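Side-chain contacts in hydrogenase maturation factor (Thermoanaerobacter tengcongensis, PDB 3VTH), which probably uses ATP to transfer the carbamoyl group of carbamoyl phosphate to the C terminus of HypE during the maturation of [NiFe]-hydrogenases: residues K216-K221 with H227-A232; M307-Y310 with H314-L317; E633-E638 with L653-E658. All blocks are in the same frame, centred on the assembly; numbering follows the deposited sequence.

Contact 1. Residues K216-K221 with H227-A232; sequences KIVAIK and HLAVNA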
ATOM      1  N   LYS A 216      10.114 -27.395   6.680  1.00 37.35           N
ATOM      2  CA  LYS A 216      10.448 -27.095   5.297  1.00 36.85           C
ATOM      3  C   LYS A 216       9.800 -25.791   4.796  1.00 35.31           C
ATOM      4  O   LYS A 216       8.914 -25.226   5.455  1.00 34.60           O
ATOM      5  CB  LYS A 216      10.065 -28.279   4.393  1.00 37.33           C
ATOM      6  CG  LYS A 216      10.934 -29.526   4.616  1.00 40.45           C
ATOM      7  CD  LYS A 216      10.489 -30.686   3.743  1.00 43.37           C
ATOM      8  CE  LYS A 216      11.057 -32.008   4.236  1.00 46.41           C
ATOM      9  NZ  LYS A 216      12.539 -32.027   4.160  1.00 50.19           N
ATOM     10  N   ILE A 217      10.273 -25.319   3.640  1.00 34.33           N
ATOM     11  CA  ILE A 217       9.757 -24.118   3.011  1.00 32.83           C
ATOM     12  C   ILE A 217       8.764 -24.535   1.937  1.00 32.15           C
ATOM     13  O   ILE A 217       9.093 -25.335   1.055  1.00 32.11           O
ATOM     14  CB  ILE A 217      10.882 -23.265   2.372  1.00 32.79           C
ATOM     15  CG1 ILE A 217      11.810 -22.695   3.448  1.00 33.29           C
ATOM     16  CG2 ILE A 217      10.275 -22.122   1.556  1.00 30.78           C
ATOM     17  CD1 ILE A 217      13.226 -22.481   2.997  1.00 34.24           C
ATOM     18  N   VAL A 218       7.550 -23.999   2.025  1.00 31.08           N
ATOM     19  CA  VAL A 218       6.529 -24.267   1.030  1.00 30.89           C
ATOM     20  C   VAL A 218       6.268 -23.021   0.177  1.00 29.99           C
ATOM     21  O   VAL A 218       6.125 -21.917   0.709  1.00 29.63           O
ATOM     22  CB  VAL A 218       5.217 -24.801   1.686  1.00 31.29           C
ATOM     23  CG1 VAL A 218       5.506 -26.025   2.561  1.00 32.80           C
ATOM     24  CG2 VAL A 218       4.565 -23.744   2.546  1.00 33.39           C
ATOM     25  N   ALA A 219       6.229 -23.193  -1.141  1.00 29.32           N
ATOM     26  CA  ALA A 219       5.817 -22.115  -2.033  1.00 28.84           C
ATOM     27  C   ALA A 219       4.351 -22.321  -2.358  1.00 28.59           C
ATOM     28  O   ALA A 219       3.964 -23.363  -2.906  1.00 29.77           O
ATOM     29  CB  ALA A 219       6.672 -22.086  -3.307  1.00 28.70           C
ATOM     30  N   ILE A 220       3.532 -21.336  -1.987  1.00 27.02           N
ATOM     31  CA  ILE A 220       2.086 -21.471  -2.069  1.00 26.68           C
ATOM     32  C   ILE A 220       1.559 -20.482  -3.089  1.00 25.91           C
ATOM     33  O   ILE A 220       1.798 -19.281  -2.960  1.00 24.94           O
ATOM     34  CB  ILE A 220       1.425 -21.184  -0.688  1.00 26.66           C
ATOM     35  CG1 ILE A 220       1.905 -22.207   0.358  1.00 28.13           C
ATOM     36  CG2 ILE A 220      -0.081 -21.192  -0.787  1.00 26.00           C
ATOM     37  CD1 ILE A 220       1.460 -21.890   1.789  1.00 31.69           C
ATOM     38  N   LYS A 221       0.845 -20.977  -4.097  1.00 26.65           N
ATOM     39  CA  LYS A 221       0.192 -20.066  -5.044  1.00 26.39           C
ATOM     40  C   LYS A 221      -1.049 -19.481  -4.383  1.00 26.71           C
ATOM     41  O   LYS A 221      -1.975 -20.206  -4.032  1.00 26.32           O
ATOM     42  CB  LYS A 221      -0.164 -20.758  -6.365  1.00 26.75           C
ATOM     43  CG  LYS A 221      -0.683 -19.787  -7.437  1.00 25.77           C
ATOM     44  CD  LYS A 221      -0.904 -20.494  -8.765  1.00 27.09           C
ATOM     45  CE  LYS A 221      -1.686 -19.610  -9.752  1.00 27.97           C
ATOM     46  NZ  LYS A 221      -1.823 -20.314 -11.065  1.00 30.03           N
ATOM     47  N   HIS A 227       3.794 -17.170  -2.410  1.00 24.20           N
ATOM     48  CA  HIS A 227       4.448 -16.812  -1.152  1.00 24.64           C
ATOM     49  C   HIS A 227       5.196 -18.013  -0.580  1.00 25.42           C
ATOM     50  O   HIS A 227       4.844 -19.167  -0.850  1.00 26.12           O
ATOM     51  CB  HIS A 227       3.432 -16.254  -0.132  1.00 23.98           C
ATOM     52  CG  HIS A 227       2.852 -14.944  -0.559  1.00 26.25           C
ATOM     53  ND1 HIS A 227       1.766 -14.861  -1.407  1.00 28.12           N
ATOM     54  CD2 HIS A 227       3.265 -13.672  -0.349  1.00 26.35           C
ATOM     55  CE1 HIS A 227       1.512 -13.591  -1.671  1.00 26.12           C
ATOM     56  NE2 HIS A 227       2.407 -12.850  -1.044  1.00 27.38           N
ATOM     57  N   LEU A 228       6.237 -17.731   0.184  1.00 25.88           N
ATOM     58  CA  LEU A 228       7.036 -18.776   0.813  1.00 26.47           C
ATOM     59  C   LEU A 228       6.663 -18.767   2.263  1.00 26.50           C
ATOM     60  O   LEU A 228       6.602 -17.694   2.892  1.00 26.24           O
ATOM     61  CB  LEU A 228       8.527 -18.494   0.660  1.00 27.36           C
ATOM     62  CG  LEU A 228       9.054 -18.502  -0.774  1.00 28.10           C
ATOM     63  CD1 LEU A 228      10.286 -17.600  -0.932  1.00 28.21           C
ATOM     64  CD2 LEU A 228       9.332 -19.938  -1.221  1.00 28.20           C
ATOM     65  N   ALA A 229       6.410 -19.960   2.787  1.00 26.78           N
ATOM     66  CA  ALA A 229       5.977 -20.133   4.163  1.00 26.52           C
ATOM     67  C   ALA A 229       6.837 -21.131   4.918  1.00 27.52           C
ATOM     68  O   ALA A 229       7.321 -22.125   4.347  1.00 27.54           O
ATOM     69  CB  ALA A 229       4.504 -20.563   4.202  1.00 26.28           C
ATOM     70  N   VAL A 230       7.043 -20.834   6.201  1.00 27.74           N
ATOM     71  CA  VAL A 230       7.625 -21.763   7.156  1.00 28.58           C
ATOM     72  C   VAL A 230       6.909 -21.585   8.486  1.00 29.09           C
ATOM     73  O   VAL A 230       6.284 -20.553   8.726  1.00 27.86           O
ATOM     74  CB  VAL A 230       9.175 -21.563   7.378  1.00 30.06           C
ATOM     75  CG1 VAL A 230       9.957 -21.865   6.115  1.00 29.65           C
ATOM     76  CG2 VAL A 230       9.526 -20.159   7.939  1.00 27.55           C
ATOM     77  N   ASN A 231       7.031 -22.581   9.359  1.00 30.57           N
ATOM     78  CA  ASN A 231       6.620 -22.448  10.752  1.00 31.08           C
ATOM     79  C   ASN A 231       7.294 -21.236  11.410  1.00 31.43           C
ATOM     80  O   ASN A 231       8.517 -21.227  11.600  1.00 32.53           O
ATOM     81  CB  ASN A 231       6.992 -23.739  11.505  1.00 32.42           C
ATOM     82  CG  ASN A 231       6.526 -23.752  12.949  1.00 32.91           C
ATOM     83  OD1 ASN A 231       6.067 -22.747  13.490  1.00 34.46           O
ATOM     84  ND2 ASN A 231       6.639 -24.906  13.581  1.00 35.53           N
ATOM     85  N   ALA A 232       6.499 -20.242  11.796  1.00 30.74           N
ATOM     86  CA  ALA A 232       7.036 -19.025  12.442  1.00 31.36           C
ATOM     87  C   ALA A 232       7.514 -19.246  13.884  1.00 33.06           C
ATOM     88  O   ALA A 232       8.054 -18.326  14.511  1.00 33.29           O
ATOM     89  CB  ALA A 232       6.013 -17.883  12.381  1.00 29.78           C
TER
HETATM   90  O   HOH W   1       8.346 -24.953   8.430  1.00 16.38           O
HETATM   91  O   HOH W   2       0.446 -17.433  -1.495  1.00 25.30           O
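Ile217 overlaps both Leu228 and Val230, giving one branch to each. The two strands, 218-221 and 226-229, make an antiparallel beta hairpin within the mixed sheet of the YrdC-like (telomere recombination) domain. With chi1 at -66°, Ile217 holds CG2 anti to its backbone N and CG1 beside that N. From there Ile217 CG2 meets Leu228 CD2 at 3.7 Å, the two side chains crossing at a slant. Ile217 CG1 lies alongside Val230 CG1 at 3.4 Å, tighter than an ordinary carbon contact. Leu228 CD2 also rests on the methyl of Ala219, its partner in the non-hydrogen-bonded pair. Helix 235-245 covers this face, touching Ile217, Leu228 and Val230.

On the other face Val218 CG2 sits 3.6 Å from Ala229 CB, and Ile220 approaches the same methyl with CD1. Ala229 is thus flanked by two branched neighbours of the opposite strand. Helix 204-213 packs on Val218 from this side.

Four backbone bonds fasten the ladder, two each in the pairs Val218-Ala229 and Ile220-His227. The bond from Ile220 N to His227 O, 2.8 Å, is nearly straight at 169°. Neighbouring strands 354-358 and 325-329 continue the sheet on either side of the hairpin. Beyond the strand ends, a water takes a bond from Asn231 N and gives one to Lys216 O.

The His227 ring turns off the sheet toward the nucleotide site: its side chain is about 6 Å from the bound ATP analogue and about 4 Å from that of Ser329, a magnesium-binding residue. Ile220 O accepts both His227 N and a second water, which stands 2.7 Å from Ile220 O and, in the plane of the imidazole, 2.9 Å from His227 ND1.

Contact 2. Residues M307-Y310 with H314-L317; sequences MLPY and HYLL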
ATOM      1  N   MET A 307      -1.113 -10.938   9.526  1.00 25.87           N
ATOM      2  CA  MET A 307      -2.307 -11.041   8.711  1.00 25.89           C
ATOM      3  C   MET A 307      -3.132 -12.258   9.126  1.00 26.14           C
ATOM      4  O   MET A 307      -2.626 -13.221   9.746  1.00 25.79           O
ATOM      5  CB  MET A 307      -1.928 -11.154   7.226  1.00 25.82           C
ATOM      6  CG  MET A 307      -1.274 -12.510   6.866  1.00 30.12           C
ATOM      7  SD  MET A 307      -0.464 -12.539   5.248  1.00 39.57           S
ATOM      8  CE  MET A 307      -1.553 -11.450   4.337  1.00 33.47           C
ATOM      9  N   LEU A 308      -4.403 -12.220   8.763  1.00 25.62           N
ATOM     10  CA  LEU A 308      -5.300 -13.345   8.988  1.00 26.43           C
ATOM     11  C   LEU A 308      -5.460 -14.088   7.660  1.00 26.22           C
ATOM     12  O   LEU A 308      -5.034 -13.582   6.631  1.00 25.28           O
ATOM     13  CB  LEU A 308      -6.651 -12.826   9.507  1.00 26.43           C
ATOM     14  CG  LEU A 308      -6.615 -12.118  10.868  1.00 28.89           C
ATOM     15  CD1 LEU A 308      -8.009 -11.650  11.300  1.00 29.30           C
ATOM     16  CD2 LEU A 308      -6.010 -13.024  11.949  1.00 28.26           C
ATOM     17  N   PRO A 309      -6.069 -15.289   7.675  1.00 26.90           N
ATOM     18  CA  PRO A 309      -6.325 -16.021   6.431  1.00 26.76           C
ATOM     19  C   PRO A 309      -7.140 -15.171   5.448  1.00 27.01           C
ATOM     20  O   PRO A 309      -8.035 -14.416   5.887  1.00 27.24           O
ATOM     21  CB  PRO A 309      -7.174 -17.206   6.901  1.00 27.57           C
ATOM     22  CG  PRO A 309      -6.741 -17.457   8.298  1.00 29.06           C
ATOM     23  CD  PRO A 309      -6.500 -16.057   8.861  1.00 28.49           C
ATOM     24  N   TYR A 310      -6.838 -15.270   4.151  1.00 26.05           N
ATOM     25  CA  TYR A 310      -7.578 -14.494   3.150  1.00 26.33           C
ATOM     26  C   TYR A 310      -8.128 -15.304   1.977  1.00 26.59           C
ATOM     27  O   TYR A 310      -8.959 -14.803   1.205  1.00 27.26           O
ATOM     28  CB  TYR A 310      -6.777 -13.270   2.652  1.00 25.26           C
ATOM     29  CG  TYR A 310      -5.465 -13.556   1.955  1.00 24.98           C
ATOM     30  CD1 TYR A 310      -4.261 -13.573   2.679  1.00 25.23           C
ATOM     31  CD2 TYR A 310      -5.416 -13.796   0.568  1.00 24.94           C
ATOM     32  CE1 TYR A 310      -3.044 -13.830   2.048  1.00 26.73           C
ATOM     33  CE2 TYR A 310      -4.193 -14.058  -0.082  1.00 24.92           C
ATOM     34  CZ  TYR A 310      -3.014 -14.060   0.668  1.00 26.13           C
ATOM     35  OH  TYR A 310      -1.801 -14.317   0.067  1.00 27.98           O
ATOM     36  N   HIS A 314      -6.037 -21.113   3.095  1.00 27.35           N
ATOM     37  CA  HIS A 314      -5.436 -20.753   4.393  1.00 27.15           C
ATOM     38  C   HIS A 314      -6.259 -21.316   5.532  1.00 27.77           C
ATOM     39  O   HIS A 314      -5.701 -21.841   6.500  1.00 28.55           O
ATOM     40  CB  HIS A 314      -5.315 -19.234   4.585  1.00 26.35           C
ATOM     41  CG  HIS A 314      -4.624 -18.526   3.467  1.00 26.27           C
ATOM     42  ND1 HIS A 314      -3.408 -18.933   2.961  1.00 28.02           N
ATOM     43  CD2 HIS A 314      -4.965 -17.415   2.778  1.00 23.86           C
ATOM     44  CE1 HIS A 314      -3.043 -18.118   1.988  1.00 24.62           C
ATOM     45  NE2 HIS A 314      -3.969 -17.189   1.859  1.00 26.48           N
ATOM     46  N   TYR A 315      -7.583 -21.199   5.428  1.00 27.62           N
ATOM     47  CA  TYR A 315      -8.468 -21.774   6.441  1.00 29.04           C
ATOM     48  C   TYR A 315      -8.319 -23.281   6.517  1.00 30.18           C
ATOM     49  O   TYR A 315      -8.348 -23.864   7.609  1.00 31.67           O
ATOM     50  CB  TYR A 315      -9.930 -21.414   6.170  1.00 29.02           C
ATOM     51  CG  TYR A 315     -10.248 -19.951   6.358  1.00 28.69           C
ATOM     52  CD1 TYR A 315     -10.570 -19.444   7.614  1.00 29.91           C
ATOM     53  CD2 TYR A 315     -10.251 -19.072   5.267  1.00 27.92           C
ATOM     54  CE1 TYR A 315     -10.881 -18.073   7.788  1.00 30.24           C
ATOM     55  CE2 TYR A 315     -10.553 -17.723   5.428  1.00 29.29           C
ATOM     56  CZ  TYR A 315     -10.877 -17.240   6.688  1.00 29.75           C
ATOM     57  OH  TYR A 315     -11.182 -15.916   6.826  1.00 31.40           O
ATOM     58  N   LEU A 316      -8.177 -23.918   5.355  1.00 29.91           N
ATOM     59  CA  LEU A 316      -7.945 -25.360   5.300  1.00 31.00           C
ATOM     60  C   LEU A 316      -6.608 -25.740   5.956  1.00 31.71           C
ATOM     61  O   LEU A 316      -6.532 -26.674   6.761  1.00 32.50           O
ATOM     62  CB  LEU A 316      -8.006 -25.854   3.854  1.00 30.99           C
ATOM     63  CG  LEU A 316      -9.384 -25.795   3.166  1.00 30.98           C
ATOM     64  CD1 LEU A 316      -9.271 -26.145   1.681  1.00 31.10           C
ATOM     65  CD2 LEU A 316     -10.403 -26.678   3.857  1.00 30.87           C
ATOM     66  N   LEU A 317      -5.559 -25.005   5.611  1.00 31.24           N
ATOM     67  CA  LEU A 317      -4.232 -25.255   6.183  1.00 32.12           C
ATOM     68  C   LEU A 317      -4.242 -25.089   7.706  1.00 33.70           C
ATOM     69  O   LEU A 317      -3.648 -25.899   8.421  1.00 34.52           O
ATOM     70  CB  LEU A 317      -3.180 -24.335   5.539  1.00 30.40           C
ATOM     71  CG  LEU A 317      -1.707 -24.536   5.966  1.00 31.27           C
ATOM     72  CD1 LEU A 317      -1.253 -26.024   5.777  1.00 30.42           C
ATOM     73  CD2 LEU A 317      -0.783 -23.569   5.217  1.00 27.69           C
TER
HETATM   74  O   HOH W   3     -10.776 -14.168   4.612  1.00 24.99           O
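Pro309 wedges its CB between two side chains of helix 312-320. Pro309 CB lies 3.6 Å from His314 CB and sits over the middle of one face of the Tyr315 ring, 3.7 Å from the ring centroid and only 11° off its normal. This CH-pi contact is the snug side of the arrangement, together with the aromatic pair beside it. There His314 turns the edge of its imidazole to the face of Tyr310, with the ring centroids 4.4 Å apart and the planes inclined at 60°. Tyr310 reaches this place because its CG stands between the backbone N and the carbonyl carbon (chi1 62°), which folds the ring back toward the helix although the CB itself leaves in the other direction.

The two segments belong to a beta-loop-alpha connection of the YrdC-like domain: strand 303-307 ends, the chain turns through Pro309 and Tyr310, and helix 312-320 sets off. Arg385 makes a cation-pi contact with Tyr310. With an alanine here, the edge of the His314 ring would probably face a gap and Arg385 would lose its aromatic partner.

The looser, wetter side is at the far end of Tyr315, which is partly exposed. Its hydroxyl stays 3.6 Å from Pro309 O, and a water spans them: it donates to Pro309 O at 3.0 Å and stands 2.8 Å from Tyr315 OH, in the plane of the phenol ring. Pro309 O also accepts a bond from Arg281 NH1, and the Tyr315 side chain goes on to touch Leu118 and Leu121 on helix 115-121 of the first zinc finger.

Contact 3. Residues E633-E638 with L653-E658; sequences EYYEYE and LRQIYE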
ATOM      1  N   GLU A 633      11.574  14.426  28.176  1.00 41.05           N
ATOM      2  CA  GLU A 633      12.816  15.185  28.088  1.00 41.38           C
ATOM      3  C   GLU A 633      13.292  15.324  26.640  1.00 39.28           C
ATOM      4  O   GLU A 633      12.912  14.539  25.768  1.00 37.49           O
ATOM      5  CB  GLU A 633      13.914  14.576  28.968  1.00 42.24           C
ATOM      6  CG  GLU A 633      13.569  14.511  30.469  1.00 47.05           C
ATOM      7  CD  GLU A 633      13.139  15.854  31.050  1.00 52.22           C
ATOM      8  OE1 GLU A 633      12.027  15.920  31.617  1.00 55.49           O
ATOM      9  OE2 GLU A 633      13.902  16.841  30.945  1.00 54.02           O
ATOM     10  N   TYR A 634      14.128  16.329  26.396  1.00 39.41           N
ATOM     11  CA  TYR A 634      14.582  16.616  25.034  1.00 38.35           C
ATOM     12  C   TYR A 634      15.874  17.416  25.038  1.00 37.95           C
ATOM     13  O   TYR A 634      16.357  17.854  26.088  1.00 37.89           O
ATOM     14  CB  TYR A 634      13.484  17.341  24.243  1.00 38.42           C
ATOM     15  CG  TYR A 634      13.216  18.738  24.728  1.00 43.80           C
ATOM     16  CD1 TYR A 634      13.904  19.818  24.178  1.00 48.58           C
ATOM     17  CD2 TYR A 634      12.292  18.991  25.742  1.00 48.07           C
ATOM     18  CE1 TYR A 634      13.686  21.113  24.613  1.00 51.18           C
ATOM     19  CE2 TYR A 634      12.064  20.298  26.190  1.00 52.46           C
ATOM     20  CZ  TYR A 634      12.768  21.348  25.608  1.00 52.98           C
ATOM     21  OH  TYR A 634      12.579  22.650  26.008  1.00 57.42           O
ATOM     22  N   TYR A 635      16.428  17.603  23.852  1.00 36.01           N
ATOM     23  CA  TYR A 635      17.691  18.293  23.705  1.00 36.39           C
ATOM     24  C   TYR A 635      17.463  19.736  23.254  1.00 36.60           C
ATOM     25  O   TYR A 635      16.470  20.036  22.599  1.00 36.27           O
ATOM     26  CB  TYR A 635      18.567  17.548  22.685  1.00 34.80           C
ATOM     27  CG  TYR A 635      18.999  16.183  23.165  1.00 34.58           C
ATOM     28  CD1 TYR A 635      19.886  16.057  24.237  1.00 35.79           C
ATOM     29  CD2 TYR A 635      18.514  15.016  22.568  1.00 33.34           C
ATOM     30  CE1 TYR A 635      20.295  14.828  24.686  1.00 34.57           C
ATOM     31  CE2 TYR A 635      18.916  13.763  23.022  1.00 31.99           C
ATOM     32  CZ  TYR A 635      19.811  13.684  24.084  1.00 33.93           C
ATOM     33  OH  TYR A 635      20.232  12.468  24.567  1.00 32.82           O
ATOM     34  N   GLU A 636      18.387  20.614  23.617  1.00 37.36           N
ATOM     35  CA  GLU A 636      18.380  21.989  23.152  1.00 38.43           C
ATOM     36  C   GLU A 636      18.693  22.082  21.647  1.00 36.73           C
ATOM     37  O   GLU A 636      19.519  21.328  21.119  1.00 35.93           O
ATOM     38  CB  GLU A 636      19.395  22.802  23.955  1.00 40.32           C
ATOM     39  CG  GLU A 636      19.388  24.293  23.655  1.00 45.81           C
ATOM     40  CD  GLU A 636      20.760  24.939  23.811  1.00 52.00           C
ATOM     41  OE1 GLU A 636      20.848  25.993  24.474  1.00 55.22           O
ATOM     42  OE2 GLU A 636      21.751  24.401  23.262  1.00 54.27           O
ATOM     43  N   TYR A 637      18.012  23.000  20.972  1.00 35.71           N
ATOM     44  CA  TYR A 637      18.291  23.317  19.573  1.00 34.50           C
ATOM     45  C   TYR A 637      18.272  24.825  19.371  1.00 34.83           C
ATOM     46  O   TYR A 637      17.784  25.582  20.213  1.00 34.61           O
ATOM     47  CB  TYR A 637      17.274  22.667  18.629  1.00 33.42           C
ATOM     48  CG  TYR A 637      15.853  22.962  19.023  1.00 34.93           C
ATOM     49  CD1 TYR A 637      15.174  24.081  18.525  1.00 36.01           C
ATOM     50  CD2 TYR A 637      15.192  22.126  19.915  1.00 36.76           C
ATOM     51  CE1 TYR A 637      13.870  24.350  18.926  1.00 38.69           C
ATOM     52  CE2 TYR A 637      13.910  22.373  20.299  1.00 38.93           C
ATOM     53  CZ  TYR A 637      13.257  23.476  19.811  1.00 39.94           C
ATOM     54  OH  TYR A 637      11.981  23.669  20.230  1.00 45.23           O
ATOM     55  N   GLU A 638      18.791  25.239  18.224  1.00 34.36           N
ATOM     56  CA  GLU A 638      18.944  26.636  17.883  1.00 35.44           C
ATOM     57  C   GLU A 638      18.429  26.771  16.458  1.00 34.50           C
ATOM     58  O   GLU A 638      18.728  25.924  15.614  1.00 32.79           O
ATOM     59  CB  GLU A 638      20.432  26.993  17.984  1.00 36.20           C
ATOM     60  CG  GLU A 638      20.844  28.314  17.362  1.00 39.04           C
ATOM     61  CD  GLU A 638      22.307  28.643  17.616  1.00 42.43           C
ATOM     62  OE1 GLU A 638      22.617  29.155  18.716  1.00 44.68           O
ATOM     63  OE2 GLU A 638      23.143  28.398  16.716  1.00 42.23           O
ATOM     64  N   LEU A 653      23.572  16.419  18.077  1.00 29.33           N
ATOM     65  CA  LEU A 653      24.433  15.231  18.190  1.00 29.76           C
ATOM     66  C   LEU A 653      25.458  15.372  19.325  1.00 30.75           C
ATOM     67  O   LEU A 653      25.783  14.387  19.977  1.00 31.30           O
ATOM     68  CB  LEU A 653      25.137  14.893  16.864  1.00 29.05           C
ATOM     69  CG  LEU A 653      24.279  14.434  15.677  1.00 29.45           C
ATOM     70  CD1 LEU A 653      25.164  14.214  14.447  1.00 29.60           C
ATOM     71  CD2 LEU A 653      23.500  13.159  16.006  1.00 29.81           C
ATOM     72  N   ARG A 654      25.948  16.586  19.568  1.00 31.10           N
ATOM     73  CA  ARG A 654      26.851  16.834  20.718  1.00 32.77           C
ATOM     74  C   ARG A 654      26.249  16.431  22.048  1.00 32.56           C
ATOM     75  O   ARG A 654      26.920  15.797  22.854  1.00 33.47           O
ATOM     76  CB  ARG A 654      27.223  18.302  20.825  1.00 33.29           C
ATOM     77  CG  ARG A 654      28.308  18.687  19.895  1.00 36.65           C
ATOM     78  CD  ARG A 654      28.834  20.070  20.177  1.00 39.50           C
ATOM     79  NE  ARG A 654      29.251  20.671  18.915  1.00 40.56           N
ATOM     80  CZ  ARG A 654      29.700  21.911  18.780  1.00 41.35           C
ATOM     81  NH1 ARG A 654      29.806  22.696  19.840  1.00 41.50           N
ATOM     82  NH2 ARG A 654      30.047  22.356  17.580  1.00 41.84           N
ATOM     83  N   GLN A 655      24.992  16.818  22.277  1.00 31.98           N
ATOM     84  CA  GLN A 655      24.288  16.504  23.531  1.00 32.52           C
ATOM     85  C   GLN A 655      23.960  15.005  23.630  1.00 32.34           C
ATOM     86  O   GLN A 655      24.026  14.421  24.706  1.00 33.19           O
ATOM     87  CB  GLN A 655      23.007  17.339  23.656  1.00 32.16           C
ATOM     88  CG  GLN A 655      23.225  18.877  23.730  1.00 33.57           C
ATOM     89  CD  GLN A 655      21.987  19.637  23.310  1.00 33.34           C
ATOM     90  OE1 GLN A 655      21.892  20.127  22.173  1.00 34.57           O
ATOM     91  NE2 GLN A 655      21.000  19.674  24.184  1.00 28.88           N
ATOM     92  N   ILE A 656      23.595  14.401  22.502  1.00 31.06           N
ATOM     93  CA  ILE A 656      23.339  12.960  22.433  1.00 31.25           C
ATOM     94  C   ILE A 656      24.574  12.148  22.816  1.00 32.84           C
ATOM     95  O   ILE A 656      24.478  11.224  23.638  1.00 34.00           O
ATOM     96  CB  ILE A 656      22.860  12.545  21.034  1.00 29.60           C
ATOM     97  CG1 ILE A 656      21.405  12.972  20.840  1.00 28.92           C
ATOM     98  CG2 ILE A 656      22.999  11.025  20.837  1.00 29.77           C
ATOM     99  CD1 ILE A 656      20.924  12.914  19.392  1.00 28.58           C
ATOM    100  N   TYR A 657      25.716  12.489  22.221  1.00 33.47           N
ATOM    101  CA  TYR A 657      26.987  11.839  22.547  1.00 35.76           C
ATOM    102  C   TYR A 657      27.401  12.078  24.003  1.00 37.02           C
ATOM    103  O   TYR A 657      27.967  11.189  24.648  1.00 37.58           O
ATOM    104  CB  TYR A 657      28.092  12.273  21.570  1.00 36.05           C
ATOM    105  CG  TYR A 657      29.474  11.723  21.877  1.00 39.24           C
ATOM    106  CD1 TYR A 657      29.870  10.452  21.439  1.00 42.63           C
ATOM    107  CD2 TYR A 657      30.388  12.479  22.595  1.00 42.37           C
ATOM    108  CE1 TYR A 657      31.167   9.954  21.719  1.00 43.22           C
ATOM    109  CE2 TYR A 657      31.667  12.001  22.884  1.00 46.69           C
ATOM    110  CZ  TYR A 657      32.054  10.737  22.449  1.00 47.65           C
ATOM    111  OH  TYR A 657      33.337  10.298  22.781  1.00 49.69           O
ATOM    112  N   GLU A 658      27.123  13.274  24.516  1.00 37.25           N
ATOM    113  CA  GLU A 658      27.383  13.571  25.920  1.00 39.35           C
ATOM    114  C   GLU A 658      26.567  12.659  26.830  1.00 39.06           C
ATOM    115  O   GLU A 658      27.090  12.124  27.813  1.00 39.14           O
ATOM    116  CB  GLU A 658      27.068  15.029  26.250  1.00 40.07           C
ATOM    117  CG  GLU A 658      28.133  16.020  25.835  1.00 44.67           C
ATOM    118  CD  GLU A 658      27.903  17.377  26.473  1.00 49.56           C
ATOM    119  OE1 GLU A 658      26.866  18.014  26.172  1.00 50.85           O
ATOM    120  OE2 GLU A 658      28.750  17.792  27.292  1.00 53.68           O
TER
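The phenol ring of Tyr635 lies flat against helix 649-662, with the backbone N of Ile656 over one face. Gln655 CB comes in obliquely, 3.4 Å from Tyr635 CD1. On that same side, Ile656 CG1 approaches Tyr635 CE2, also at 3.4 Å, so both helix residues cover one face of the phenol. Ile656 gets there with CG1 anti to its carbonyl carbon (chi1 -75°), and the isoleucine side chain is set roughly perpendicular to that of the tyrosine. The second flat group, the Gln655 amide, stands nearly upright to the phenol, their planes 86° apart, while the two side chains run past one another, pointing opposite ways.

This places an irregular chain, the loop between helix 619-626 and strand 639-641, on the flank of a helix in the second subdomain of the Kae1-like carbamoyltransferase domain, which shares the actin-type ATPase fold. It is remote from the catalytic centres: the Ile656 side chain is about 13 Å from the bound nucleotide analogue of this domain. Ile656 also packs on Val604 of helix 597-607 and on Ile608. Tyr635 also touches Ile669 and Lys672 of helix 666-692, and Tyr635 N bonds to Thr676 OG1, so this residue joins the loop to helices 649-662 and 666-692.

The hydroxyl of Tyr635 bonds to Asp659 OD2, on the same helix as Gln655 and Ile656, which fixes the far end of the ring. Next along the loop, exposed Glu636 brings its backbone to the Gln655 amide: Glu636 N is 2.8 Å from Gln655 NE2 and Glu636 O is 2.9 Å from Gln655 OE1. The amide is probably turned over in the model, and turned back it may bond to both, in which case one glutamine would satisfy the N and O of a single loop residue beside an apolar ring contact.

How the contacts relate
Following the chain from the N terminus, the three contacts come in series; none nests in or crosses another. Contact 1 closes the short turn of a hairpin, and contact 2 closes the turn from strand 303-307 into helix 312-320. Both belong to the YrdC-like domain, where strands 226-229 and 303-307 are part of one mixed sheet. Their centres are 13 Å apart and they touch, His227 CE1 packing 3.8 Å from Tyr310 OH. Contact 3 closes a longer loop, which holds strands 639-641 and 645-647, in the Kae1-like domain. Its centre is 46 Å from contact 1 and 48 Å from contact 2, with no touch between them.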